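Local structure of arabinofuranosidase (Bifidobacterium longum, 2Y2W) at residues Lys101-Thr106 / Thr429-Phe434; Glu182-Ala187 / Met205-Trp210; Met300-Ala305 / Ile455-Tyr460. The protein hydrolyses terminal non-reducing alpha-L-arabinofuranoside residues, cleaving alpha-(1->5) bonds in arabinans and helping to break down plant cell walls. All blocks are in the same frame, centred on the assembly; numbering follows the deposited sequence.

Contact 1 of 3, residues Lys101-Thr106 / Thr429-Phe434; sequences KELGVT and TTFYPF
Leu103 and the two phenylalanines Phe431 and Phe434 carry this buried contact, with the branched end of the leucine set against both rings. Its CD1 methyl lies over one face of Phe431, 3.7 Å from the ring centroid and displaced toward the rim, a CH-pi contact 17° off the ring normal. With CG anti to the backbone N (chi1 -169°), beside its own carbonyl carbon, Leu103 brings this branch point within 3.6 Å of Phe434 CD1. The same CD1 methyl is 3.5 Å from the carbonyl oxygen O of Phe431 and also touches CD1 of the Phe434 ring, so one methyl touches both phenylalanines, which lie three residues apart.

Phe434 meets the other segment differently. Its edge faces the backbone of Leu103, whose O lies near the ring plane, 3.4 Å from Phe434 CD1. Farther round, Val105 CG2 approaches Phe434 CE1 at 4.2 Å, the two side chains crossing at about a right angle. Glu102 borders the Phe431 ring, with OE2 3.7 Å from Phe431 CE1 and its carboxylate turned 85° from the ring plane; that carboxylate is engaged in a salt bridge with Arg427.

No hydrogen bond joins the segments, and the contact rests on shape and dispersion. Ile417 of strand 417-419 touches both Leu103 and Phe431, while Met392 of helix 382-397 packs on Phe434. Gly104, with positive phi, ends helix 94-103 in a Schellman motif and turns the chain toward strand 107-110. Packing between helix 94-103, which links the first two strands of the barrel, and helix 431-440, which follows the eighth, is the helix-to-helix closure expected in the outer layer of a (beta/alpha)8 barrel.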
loop_
_atom_site.group_PDB
_atom_site.type_symbol
_atom_site.label_atom_id
_atom_site.label_comp_id
_atom_site.label_asym_id
_atom_site.label_seq_id
_atom_site.Cartn_x
_atom_site.Cartn_y
_atom_site.Cartn_z
ATOM N N LYS D 101 -33.744 -23.283 4.577
ATOM C CA LYS D 101 -35.073 -22.750 4.868
ATOM C C LYS D 101 -35.553 -23.245 6.232
ATOM O O LYS D 101 -35.993 -22.452 7.063
ATOM C CB LYS D 101 -36.064 -23.152 3.762
ATOM C CG LYS D 101 -37.510 -22.676 3.964
ATOM C CD LYS D 101 -37.686 -21.200 3.621
ATOM C CE LYS D 101 -39.140 -20.762 3.758
ATOM N NZ LYS D 101 -39.556 -20.563 5.183
ATOM N N GLU D 102 -35.443 -24.554 6.452
ATOM C CA GLU D 102 -35.836 -25.181 7.713
ATOM C C GLU D 102 -35.016 -24.664 8.896
ATOM O O GLU D 102 -35.508 -24.620 10.024
ATOM C CB GLU D 102 -35.711 -26.704 7.614
ATOM C CG GLU D 102 -36.441 -27.463 8.721
ATOM C CD GLU D 102 -36.259 -28.969 8.633
ATOM O OE1 GLU D 102 -36.438 -29.539 7.530
ATOM O OE2 GLU D 102 -35.942 -29.579 9.675
ATOM N N LEU D 103 -33.773 -24.272 8.627
ATOM C CA LEU D 103 -32.889 -23.745 9.661
ATOM C C LEU D 103 -33.238 -22.310 10.052
ATOM O O LEU D 103 -32.971 -21.890 11.176
ATOM C CB LEU D 103 -31.425 -23.846 9.218
ATOM C CG LEU D 103 -30.299 -23.594 10.225
ATOM C CD1 LEU D 103 -30.394 -24.516 11.437
ATOM C CD2 LEU D 103 -28.955 -23.749 9.541
ATOM N N GLY D 104 -33.832 -21.564 9.125
ATOM C CA GLY D 104 -34.278 -20.197 9.398
ATOM C C GLY D 104 -33.174 -19.159 9.322
ATOM O O GLY D 104 -33.203 -18.161 10.042
ATOM N N VAL D 105 -32.196 -19.397 8.450
ATOM C CA VAL D 105 -31.127 -18.434 8.187
ATOM C C VAL D 105 -31.688 -17.273 7.359
ATOM O O VAL D 105 -32.394 -17.489 6.375
ATOM C CB VAL D 105 -29.929 -19.093 7.447
ATOM C CG1 VAL D 105 -28.781 -18.101 7.271
ATOM C CG2 VAL D 105 -29.444 -20.336 8.195
ATOM N N THR D 106 -31.368 -16.048 7.773
ATOM C CA THR D 106 -31.896 -14.839 7.138
ATOM C C THR D 106 -30.848 -14.093 6.317
ATOM O O THR D 106 -31.179 -13.393 5.360
ATOM C CB THR D 106 -32.436 -13.859 8.187
ATOM O OG1 THR D 106 -31.403 -13.577 9.139
ATOM C CG2 THR D 106 -33.653 -14.437 8.904
ATOM N N THR D 429 -26.630 -32.205 15.394
ATOM C CA THR D 429 -27.267 -31.907 16.677
ATOM C C THR D 429 -27.429 -30.403 16.894
ATOM O O THR D 429 -28.381 -29.971 17.543
ATOM C CB THR D 429 -26.491 -32.523 17.862
ATOM O OG1 THR D 429 -25.189 -31.932 17.952
ATOM C CG2 THR D 429 -26.351 -34.030 17.688
ATOM N N THR D 430 -26.505 -29.619 16.337
ATOM C CA THR D 430 -26.507 -28.160 16.472
ATOM C C THR D 430 -27.559 -27.474 15.599
ATOM O O THR D 430 -27.818 -26.279 15.757
ATOM C CB THR D 430 -25.127 -27.557 16.133
ATOM O OG1 THR D 430 -24.722 -27.998 14.832
ATOM C CG2 THR D 430 -24.084 -27.981 17.156
ATOM N N PHE D 431 -28.150 -28.234 14.679
ATOM C CA PHE D 431 -29.224 -27.755 13.804
ATOM C C PHE D 431 -30.477 -27.358 14.584
ATOM O O PHE D 431 -31.073 -26.309 14.328
ATOM C CB PHE D 431 -29.575 -28.844 12.782
ATOM C CG PHE D 431 -30.559 -28.415 11.732
ATOM C CD1 PHE D 431 -31.929 -28.453 11.980
ATOM C CD2 PHE D 431 -30.117 -27.996 10.482
ATOM C CE1 PHE D 431 -32.842 -28.063 11.006
ATOM C CE2 PHE D 431 -31.024 -27.604 9.496
ATOM C CZ PHE D 431 -32.388 -27.639 9.760
ATOM N N TYR D 432 -30.857 -28.202 15.536
ATOM C CA TYR D 432 -32.147 -28.103 16.221
ATOM C C TYR D 432 -32.315 -26.913 17.183
ATOM O O TYR D 432 -33.398 -26.333 17.238
ATOM C CB TYR D 432 -32.488 -29.432 16.910
ATOM C CG TYR D 432 -32.506 -30.620 15.965
ATOM C CD1 TYR D 432 -33.612 -30.876 15.153
ATOM C CD2 TYR D 432 -31.414 -31.487 15.880
ATOM C CE1 TYR D 432 -33.634 -31.966 14.282
ATOM C CE2 TYR D 432 -31.425 -32.579 15.009
ATOM C CZ TYR D 432 -32.538 -32.813 14.214
ATOM O OH TYR D 432 -32.562 -33.892 13.354
ATOM N N PRO D 433 -31.259 -26.547 17.946
ATOM C CA PRO D 433 -31.399 -25.350 18.782
ATOM C C PRO D 433 -31.456 -24.057 17.975
ATOM O O PRO D 433 -32.091 -23.090 18.410
ATOM C CB PRO D 433 -30.136 -25.371 19.655
ATOM C CG PRO D 433 -29.643 -26.759 19.593
ATOM C CD PRO D 433 -29.994 -27.247 18.228
ATOM N N PHE D 434 -30.797 -24.044 16.816
ATOM C CA PHE D 434 -30.788 -22.872 15.941
ATOM C C PHE D 434 -32.145 -22.676 15.269
ATOM O O PHE D 434 -32.704 -21.578 15.307
ATOM C CB PHE D 434 -29.674 -22.977 14.892
ATOM C CG PHE D 434 -29.408 -21.688 14.163
ATOM C CD1 PHE D 434 -30.117 -21.360 13.011
ATOM C CD2 PHE D 434 -28.448 -20.796 14.633
ATOM C CE1 PHE D 434 -29.875 -20.168 12.335
ATOM C CE2 PHE D 434 -28.197 -19.598 13.965
ATOM C CZ PHE D 434 -28.912 -19.284 12.813
#

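Contact 2 of 3, residues Glu182-Ala187 / Met205-Trp210; sequences EYVNGA and MDIKMW
Val184 overlaps three side chains of the other segment with its two methyls. CG2 touches both the sulphur of Met205 and CD1 of Ile207, the latter 3.5 Å away, while CG1 meets the edge of the Trp210 indole, 3.5 Å from CZ2, so that valine and tryptophan approach tip to tip. Beyond the sulphur, the Met205 CE methyl lies 4.5 Å from CE2 of Tyr183, whose hydroxyl is held by Asp150.

The neighbouring Asn185 supplies the polar half. Its carboxamide, with CG anti to the carbonyl carbon (chi1 -78°), grips one residue twice: OD1 accepts Ile207 N at 3.1 Å, and ND2 donates to Ile207 O at 3.0 Å. In the second bond the acceptor lies close to the amide plane of Asn185. Ile207 O also takes the indole NE1 of Trp210 at 2.8 Å, and the two donors reach it from opposite faces of its carbonyl plane. At the end of helix 174-185, Val184 O receives Met205 N at 2.8 Å in a nearly straight bond (171°), almost along the C=O axis.

These bonds tie the end of the helix after barrel strand 162-167 to the approach to strand 209-212. Since Asn185 donates and accepts toward the same backbone residue, its amide orientation is fixed, and Val184 O and Ile207 O are both engaged by N-H donors.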
loop_
_atom_site.group_PDB
_atom_site.type_symbol
_atom_site.label_atom_id
_atom_site.label_comp_id
_atom_site.label_asym_id
_atom_site.label_seq_id
_atom_site.Cartn_x
_atom_site.Cartn_y
_atom_site.Cartn_z
ATOM N N GLU D 182 -19.495 -1.037 -7.337
ATOM C CA GLU D 182 -20.071 -0.550 -8.584
ATOM C C GLU D 182 -20.627 -1.699 -9.430
ATOM O O GLU D 182 -21.710 -1.583 -9.996
ATOM C CB GLU D 182 -19.011 0.228 -9.363
ATOM C CG GLU D 182 -19.495 0.923 -10.623
ATOM C CD GLU D 182 -18.392 1.732 -11.302
ATOM O OE1 GLU D 182 -17.349 1.997 -10.659
ATOM O OE2 GLU D 182 -18.568 2.119 -12.476
ATOM N N TYR D 183 -19.882 -2.802 -9.507
ATOM C CA TYR D 183 -20.298 -3.966 -10.293
ATOM C C TYR D 183 -21.569 -4.587 -9.735
ATOM O O TYR D 183 -22.473 -4.965 -10.485
ATOM C CB TYR D 183 -19.189 -5.023 -10.338
ATOM C CG TYR D 183 -19.612 -6.324 -10.988
ATOM C CD1 TYR D 183 -19.466 -6.519 -12.358
ATOM C CD2 TYR D 183 -20.166 -7.359 -10.231
ATOM C CE1 TYR D 183 -19.858 -7.703 -12.958
ATOM C CE2 TYR D 183 -20.565 -8.548 -10.822
ATOM C CZ TYR D 183 -20.407 -8.714 -12.186
ATOM O OH TYR D 183 -20.796 -9.889 -12.777
ATOM N N VAL D 184 -21.628 -4.683 -8.413
ATOM C CA VAL D 184 -22.703 -5.385 -7.738
ATOM C C VAL D 184 -23.986 -4.543 -7.573
ATOM O O VAL D 184 -25.093 -5.085 -7.627
ATOM C CB VAL D 184 -22.200 -5.953 -6.385
ATOM C CG1 VAL D 184 -22.338 -4.936 -5.266
ATOM C CG2 VAL D 184 -22.927 -7.219 -6.036
ATOM N N ASN D 185 -23.836 -3.230 -7.398
ATOM C CA ASN D 185 -24.960 -2.373 -7.004
ATOM C C ASN D 185 -25.225 -1.169 -7.903
ATOM O O ASN D 185 -26.219 -0.462 -7.723
ATOM C CB ASN D 185 -24.783 -1.893 -5.557
ATOM C CG ASN D 185 -25.146 -2.954 -4.535
ATOM O OD1 ASN D 185 -25.797 -3.953 -4.855
ATOM N ND2 ASN D 185 -24.727 -2.740 -3.292
ATOM N N GLY D 186 -24.337 -0.935 -8.862
ATOM C CA GLY D 186 -24.459 0.212 -9.751
ATOM C C GLY D 186 -25.647 0.102 -10.684
ATOM O O GLY D 186 -26.110 -0.997 -10.991
ATOM N N ALA D 187 -26.151 1.250 -11.123
ATOM C CA ALA D 187 -27.190 1.288 -12.140
ATOM C C ALA D 187 -26.569 0.967 -13.498
ATOM O O ALA D 187 -25.410 1.311 -13.736
ATOM C CB ALA D 187 -27.852 2.658 -12.163
ATOM N N MET D 205 -27.801 -5.766 -7.221
ATOM C CA MET D 205 -27.985 -6.842 -6.253
ATOM C C MET D 205 -28.480 -6.351 -4.891
ATOM O O MET D 205 -28.929 -7.152 -4.065
ATOM C CB MET D 205 -26.692 -7.642 -6.097
ATOM C CG MET D 205 -26.211 -8.285 -7.384
ATOM S SD MET D 205 -24.833 -9.396 -7.084
ATOM C CE MET D 205 -24.317 -9.781 -8.756
ATOM N N ASP D 206 -28.401 -5.038 -4.674
ATOM C CA ASP D 206 -28.812 -4.397 -3.420
ATOM C C ASP D 206 -28.197 -5.059 -2.185
ATOM O O ASP D 206 -28.908 -5.515 -1.282
ATOM C CB ASP D 206 -30.342 -4.324 -3.300
ATOM C CG ASP D 206 -30.978 -3.443 -4.363
ATOM O OD1 ASP D 206 -30.280 -2.577 -4.942
ATOM O OD2 ASP D 206 -32.190 -3.619 -4.613
ATOM N N ILE D 207 -26.868 -5.117 -2.163
ATOM C CA ILE D 207 -26.145 -5.610 -1.000
ATOM C C ILE D 207 -25.866 -4.441 -0.049
ATOM O O ILE D 207 -25.109 -3.525 -0.376
ATOM C CB ILE D 207 -24.861 -6.367 -1.411
ATOM C CG1 ILE D 207 -25.237 -7.579 -2.273
ATOM C CG2 ILE D 207 -24.060 -6.793 -0.175
ATOM C CD1 ILE D 207 -24.065 -8.330 -2.876
ATOM N N LYS D 208 -26.520 -4.482 1.112
ATOM C CA LYS D 208 -26.429 -3.437 2.135
ATOM C C LYS D 208 -25.229 -3.606 3.060
ATOM O O LYS D 208 -24.461 -2.665 3.275
ATOM C CB LYS D 208 -27.696 -3.428 2.991
ATOM C CG LYS D 208 -28.717 -2.367 2.636
ATOM C CD LYS D 208 -29.913 -2.459 3.581
ATOM C CE LYS D 208 -30.806 -1.234 3.484
ATOM N NZ LYS D 208 -31.903 -1.280 4.492
ATOM N N MET D 209 -25.087 -4.809 3.612
ATOM C CA MET D 209 -24.096 -5.084 4.645
ATOM C C MET D 209 -22.792 -5.626 4.054
ATOM O O MET D 209 -22.787 -6.645 3.355
ATOM C CB MET D 209 -24.675 -6.049 5.684
ATOM C CG MET D 209 -23.985 -6.020 7.031
ATOM S SD MET D 209 -24.940 -6.928 8.258
ATOM C CE MET D 209 -23.796 -6.953 9.636
ATOM N N TRP D 210 -21.697 -4.926 4.345
ATOM C CA TRP D 210 -20.378 -5.259 3.813
ATOM C C TRP D 210 -19.351 -5.405 4.928
ATOM O O TRP D 210 -19.314 -4.595 5.857
ATOM C CB TRP D 210 -19.896 -4.178 2.841
ATOM C CG TRP D 210 -20.693 -4.056 1.579
ATOM C CD1 TRP D 210 -21.968 -3.587 1.455
ATOM C CD2 TRP D 210 -20.256 -4.381 0.252
ATOM N NE1 TRP D 210 -22.359 -3.616 0.140
ATOM C CE2 TRP D 210 -21.327 -4.096 -0.620
ATOM C CE3 TRP D 210 -19.065 -4.887 -0.283
ATOM C CZ2 TRP D 210 -21.244 -4.298 -1.996
ATOM C CZ3 TRP D 210 -18.983 -5.089 -1.650
ATOM C CH2 TRP D 210 -20.067 -4.794 -2.492
#

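Contact 3 of 3, residues Met300-Ala305 / Ile455-Tyr460; sequences MQDFLA and IHTEAY
Hydrogen bonding centres on Asp302, whose carboxylate, with CG anti to the carbonyl carbon (chi1 -65°), accepts two successive backbone amides of the 457-460 turn. OD1 takes Glu458 N at 2.9 Å, met on its syn side and 30° out of the carboxylate plane; OD2 takes Ala459 N in a weak bond of 3.3 Å. Within the turn, Thr457 OG1 donates to Tyr460 O from above the carbonyl plane. The Glu458 carboxylate is a nearby like charge, probably offset in part by the amides. An alanine at Asp302 would probably leave the amides of Glu458 and Ala459 without these acceptors and the turn freer to shift.

Tyr460 makes the aromatic contact, its ring edge meeting Asp302 O near the ring plane, 3.3 Å from CE2. Ala305 O lies 3.3 Å from the same Tyr460 CE2.

Apolar contact comes from Gln301 CG, 3.7 Å from Thr457 CG2, and from Ala305 CB, 4.2 Å from Tyr460 CD2. Ile455 CD1 sets a methyl against the Gln301 amide, whose NE2 donates to Arg486 O. Helix 297-304, after the sixth barrel strand, thus abuts the turn following strand 444-456, an interface between catalytic barrel and beta-sandwich domain typical of family 51 arabinofuranosidases.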
loop_
_atom_site.group_PDB
_atom_site.type_symbol
_atom_site.label_atom_id
_atom_site.label_comp_id
_atom_site.label_asym_id
_atom_site.label_seq_id
_atom_site.Cartn_x
_atom_site.Cartn_y
_atom_site.Cartn_z
ATOM N N MET D 300 -14.817 -30.467 29.975
ATOM C CA MET D 300 -16.226 -30.524 29.584
ATOM C C MET D 300 -17.053 -29.461 30.310
ATOM O O MET D 300 -17.834 -28.745 29.679
ATOM C CB MET D 300 -16.790 -31.930 29.840
ATOM C CG MET D 300 -18.313 -32.068 29.744
ATOM S SD MET D 300 -19.028 -31.566 28.164
ATOM C CE MET D 300 -18.365 -32.802 27.048
ATOM N N GLN D 301 -16.866 -29.356 31.624
ATOM C CA GLN D 301 -17.584 -28.377 32.447
ATOM C C GLN D 301 -17.219 -26.930 32.094
ATOM O O GLN D 301 -18.072 -26.043 32.152
ATOM C CB GLN D 301 -17.360 -28.646 33.943
ATOM C CG GLN D 301 -18.311 -27.892 34.879
ATOM C CD GLN D 301 -19.751 -28.380 34.792
ATOM O OE1 GLN D 301 -20.120 -29.381 35.407
ATOM N NE2 GLN D 301 -20.573 -27.661 34.036
ATOM N N ASP D 302 -15.956 -26.701 31.736
ATOM C CA ASP D 302 -15.514 -25.397 31.236
ATOM C C ASP D 302 -16.213 -25.065 29.916
ATOM O O ASP D 302 -16.627 -23.925 29.685
ATOM C CB ASP D 302 -13.994 -25.376 31.025
ATOM C CG ASP D 302 -13.209 -25.530 32.319
ATOM O OD1 ASP D 302 -13.823 -25.706 33.395
ATOM O OD2 ASP D 302 -11.960 -25.479 32.251
ATOM N N PHE D 303 -16.337 -26.081 29.064
ATOM C CA PHE D 303 -16.921 -25.946 27.737
ATOM C C PHE D 303 -18.426 -25.657 27.773
ATOM O O PHE D 303 -18.932 -24.883 26.960
ATOM C CB PHE D 303 -16.615 -27.197 26.908
ATOM C CG PHE D 303 -17.304 -27.236 25.576
ATOM C CD1 PHE D 303 -17.134 -26.208 24.652
ATOM C CD2 PHE D 303 -18.108 -28.316 25.235
ATOM C CE1 PHE D 303 -17.769 -26.248 23.421
ATOM C CE2 PHE D 303 -18.740 -28.369 24.002
ATOM C CZ PHE D 303 -18.570 -27.334 23.092
ATOM N N LEU D 304 -19.131 -26.269 28.721
ATOM C CA LEU D 304 -20.572 -26.057 28.860
ATOM C C LEU D 304 -20.909 -24.643 29.338
ATOM O O LEU D 304 -22.016 -24.152 29.106
ATOM C CB LEU D 304 -21.194 -27.110 29.783
ATOM C CG LEU D 304 -21.230 -28.553 29.260
ATOM C CD1 LEU D 304 -21.340 -29.540 30.414
ATOM C CD2 LEU D 304 -22.354 -28.765 28.255
ATOM N N ALA D 305 -19.945 -23.989 29.983
ATOM C CA ALA D 305 -20.110 -22.613 30.443
ATOM C C ALA D 305 -19.409 -21.603 29.526
ATOM O O ALA D 305 -18.968 -20.542 29.982
ATOM C CB ALA D 305 -19.613 -22.476 31.881
ATOM N N ILE D 455 -22.201 -23.721 39.864
ATOM C CA ILE D 455 -21.236 -24.799 39.629
ATOM C C ILE D 455 -19.836 -24.228 39.388
ATOM O O ILE D 455 -19.691 -23.076 38.970
ATOM C CB ILE D 455 -21.659 -25.725 38.452
ATOM C CG1 ILE D 455 -22.108 -24.900 37.236
ATOM C CG2 ILE D 455 -22.751 -26.693 38.903
ATOM C CD1 ILE D 455 -22.403 -25.713 35.985
ATOM N N HIS D 456 -18.814 -25.038 39.657
ATOM C CA HIS D 456 -17.421 -24.596 39.562
ATOM C C HIS D 456 -16.740 -25.059 38.269
ATOM O O HIS D 456 -16.960 -26.180 37.804
ATOM C CB HIS D 456 -16.627 -25.072 40.785
ATOM C CG HIS D 456 -15.261 -24.464 40.896
ATOM N ND1 HIS D 456 -15.035 -23.249 41.507
ATOM C CD2 HIS D 456 -14.052 -24.904 40.471
ATOM C CE1 HIS D 456 -13.745 -22.967 41.455
ATOM N NE2 HIS D 456 -13.127 -23.954 40.830
ATOM N N THR D 457 -15.916 -24.177 37.702
ATOM C CA THR D 457 -15.151 -24.463 36.484
ATOM C C THR D 457 -13.700 -24.001 36.639
ATOM O O THR D 457 -13.405 -23.159 37.489
ATOM C CB THR D 457 -15.765 -23.767 35.242
ATOM O OG1 THR D 457 -15.881 -22.359 35.485
ATOM C CG2 THR D 457 -17.140 -24.334 34.912
ATOM N N GLU D 458 -12.802 -24.554 35.824
ATOM C CA GLU D 458 -11.398 -24.122 35.807
ATOM C C GLU D 458 -11.204 -22.769 35.122
ATOM O O GLU D 458 -10.525 -21.891 35.659
ATOM C CB GLU D 458 -10.496 -25.165 35.135
ATOM C CG GLU D 458 -9.624 -25.977 36.090
ATOM C CD GLU D 458 -10.074 -27.422 36.235
ATOM O OE1 GLU D 458 -11.298 -27.673 36.301
ATOM O OE2 GLU D 458 -9.194 -28.308 36.289
ATOM N N ALA D 459 -11.801 -22.617 33.940
ATOM C CA ALA D 459 -11.643 -21.414 33.117
ATOM C C ALA D 459 -12.379 -20.194 33.673
ATOM O O ALA D 459 -11.878 -19.072 33.590
ATOM C CB ALA D 459 -12.078 -21.693 31.683
ATOM N N TYR D 460 -13.565 -20.422 34.232
ATOM C CA TYR D 460 -14.388 -19.348 34.789
ATOM C C TYR D 460 -14.618 -19.582 36.282
ATOM O O TYR D 460 -14.213 -20.616 36.818
ATOM C CB TYR D 460 -15.716 -19.243 34.024
ATOM C CG TYR D 460 -15.554 -19.429 32.529
ATOM C CD1 TYR D 460 -15.039 -18.407 31.731
ATOM C CD2 TYR D 460 -15.892 -20.635 31.916
ATOM C CE1 TYR D 460 -14.873 -18.577 30.361
ATOM C CE2 TYR D 460 -15.730 -20.815 30.544
ATOM C CZ TYR D 460 -15.220 -19.781 29.775
ATOM O OH TYR D 460 -15.056 -19.948 28.421
#

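Contact 2 is nested in the chain loop closed by contact 1, whereas contacts 1 and 3 interleave. Contact 2 is local to the barrel, joining a helix end to the approach to the fourth strand, on the opposite side of the chain's centre from contact 3; their centres are about 44 Å apart. Contact 1 lies about 27 Å from contact 2 and about 26 Å from contact 3, centre to centre, and none of the three touches another. Helix 431-440 of contact 1 runs directly into strand 444-456 of contact 3, so the last stretch of barrel packing leads into the mixed sheet. Contacts 1 and 2 join parts of the barrel, contact 3 a barrel helix to the mixed sheet.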